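Local atomic coordinates of macrophomate synthase intermolecular Diels-Alderase (Macrophoma commelinae, PDB entry 1IZC), a protein that belongs to the HpcH/HpaI aldolase/citrate lyase family, folds as a TIM barrel and holds a magnesium ion together with pyruvic acid. Residues 42-47 / 262-267. The protein carries 1 engineered substitution. Sequence-based numbering, arbitrary orientation.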
# COMPACT_ATOMS: atom_id res chain seq x y z
N THR A 42 -35.82 -8.32 10.23
CA THR A 42 -35.10 -7.05 10.31
C THR A 42 -33.62 -7.37 10.11
O THR A 42 -33.10 -8.30 10.72
CB THR A 42 -35.31 -6.40 11.70
OG1 THR A 42 -36.64 -5.86 11.77
CG2 THR A 42 -34.29 -5.29 11.96
N LEU A 43 -32.95 -6.62 9.23
CA LEU A 43 -31.54 -6.87 8.94
C LEU A 43 -30.63 -6.48 10.09
O LEU A 43 -30.67 -5.34 10.56
CB LEU A 43 -31.11 -6.10 7.69
CG LEU A 43 -31.67 -6.59 6.36
CD1 LEU A 43 -33.18 -6.44 6.36
CD2 LEU A 43 -31.06 -5.80 5.21
N MET A 44 -29.82 -7.43 10.55
CA MET A 44 -28.89 -7.16 11.64
C MET A 44 -27.49 -7.13 11.01
O MET A 44 -27.04 -8.12 10.43
CB MET A 44 -28.98 -8.27 12.69
CG MET A 44 -30.41 -8.51 13.20
SD MET A 44 -31.14 -7.04 13.90
CE MET A 44 -32.80 -7.70 14.34
N GLY A 45 -26.83 -5.97 11.12
CA GLY A 45 -25.51 -5.84 10.52
C GLY A 45 -24.45 -5.26 11.43
O GLY A 45 -24.64 -5.12 12.64
N VAL A 46 -23.32 -4.91 10.83
CA VAL A 46 -22.18 -4.38 11.56
C VAL A 46 -21.63 -3.15 10.86
O VAL A 46 -21.56 -3.10 9.62
CB VAL A 46 -21.08 -5.49 11.71
CG1 VAL A 46 -20.58 -5.93 10.34
CG2 VAL A 46 -19.93 -4.99 12.58
N ALA A 47 -21.27 -2.14 11.65
CA ALA A 47 -20.71 -0.89 11.12
C ALA A 47 -19.20 -1.11 11.02
O ALA A 47 -18.58 -1.64 11.94
CB ALA A 47 -21.03 0.26 12.06
N SER A 262 -37.18 -2.80 20.88
CA SER A 262 -37.76 -1.46 20.89
C SER A 262 -37.54 -0.76 19.55
O SER A 262 -38.43 -0.08 19.04
CB SER A 262 -37.14 -0.63 22.02
OG SER A 262 -37.74 0.66 22.06
N LEU A 263 -36.35 -0.93 18.98
CA LEU A 263 -36.07 -0.30 17.70
C LEU A 263 -36.99 -0.87 16.62
O LEU A 263 -37.49 -0.12 15.79
CB LEU A 263 -34.60 -0.50 17.30
CG LEU A 263 -33.60 0.17 18.26
CD1 LEU A 263 -32.18 -0.23 17.91
CD2 LEU A 263 -33.77 1.69 18.19
N ILE A 264 -37.21 -2.18 16.64
CA ILE A 264 -38.08 -2.78 15.65
C ILE A 264 -39.50 -2.24 15.82
O ILE A 264 -40.18 -1.95 14.83
CB ILE A 264 -38.09 -4.32 15.76
CG1 ILE A 264 -36.73 -4.87 15.28
CG2 ILE A 264 -39.23 -4.92 14.91
CD1 ILE A 264 -36.52 -6.34 15.55
N GLU A 265 -39.93 -2.07 17.06
CA GLU A 265 -41.28 -1.55 17.33
C GLU A 265 -41.40 -0.12 16.81
O GLU A 265 -42.49 0.32 16.43
CB GLU A 265 -41.58 -1.58 18.83
CG GLU A 265 -41.58 -2.97 19.43
CD GLU A 265 -41.79 -2.98 20.93
OE1 GLU A 265 -41.06 -2.26 21.65
OE2 GLU A 265 -42.69 -3.71 21.40
N GLN A 266 -40.28 0.58 16.80
CA GLN A 266 -40.23 1.96 16.33
C GLN A 266 -40.14 2.08 14.81
O GLN A 266 -40.18 3.18 14.27
CB GLN A 266 -39.04 2.68 16.95
CG GLN A 266 -39.16 2.89 18.44
CD GLN A 266 -37.92 3.54 19.01
OE1 GLN A 266 -37.51 4.62 18.57
NE2 GLN A 266 -37.31 2.89 19.99
N GLY A 267 -40.00 0.95 14.13
CA GLY A 267 -39.92 0.98 12.68
C GLY A 267 -38.55 0.73 12.07
O GLY A 267 -38.40 0.83 10.86
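T42 and I264 bring the two backbones to their closest, 7.5 Å between CA atoms, where the lead-in to the first barrel strand faces the last turn of helix 260-265. In this TIM barrel that helix precedes strand 271-275, which closes the ring by pairing with strand 43-48; G45 bonds through its backbone to I271 and V273. The contact is therefore a small piece of helix-against-barrel packing at the seam, largely apolar and burying 95 Å² in all.

I264 carries the helix side. Its CG1 branch, anti to the carbonyl carbon (chi1 -71°), continues in an extended chain to CD1, which brings the long arm of the isoleucine to T42, just ahead of the strand, and to the end of M44. CG1 lies 3.6 Å from OG1 of T42, and CD1 comes to 4.0 Å from CB of the same threonine. This suits threonine: CB and the methyl CG2, 4.1 Å from I264 CG1, offer apolar surface, while OG1, although touching the isoleucine, is satisfied by a hydrogen bond with the carbonyl oxygen of P39. M44 adds its tip. A bend at chi2 (-58°) folds its flexible chain, which meets I264 at about a right angle. A291 and A295 of a neighbouring subunit pack on M44 and I264 respectively, so this apolar patch also belongs to the subunit interface.

Beyond I264 the helix finishes in a Schellman motif. G267 takes up a positive phi of 107°, a backbone conformation that glycine, having no CB, adopts without strain, and its N bonds to the carbonyl oxygen of I264. Q266 folds back along the final turn, and its NE2 reaches OG of S262 at 3.1 Å. At the strand, the methyl CE of M44 rests 4.1 Å from CD1 of I264.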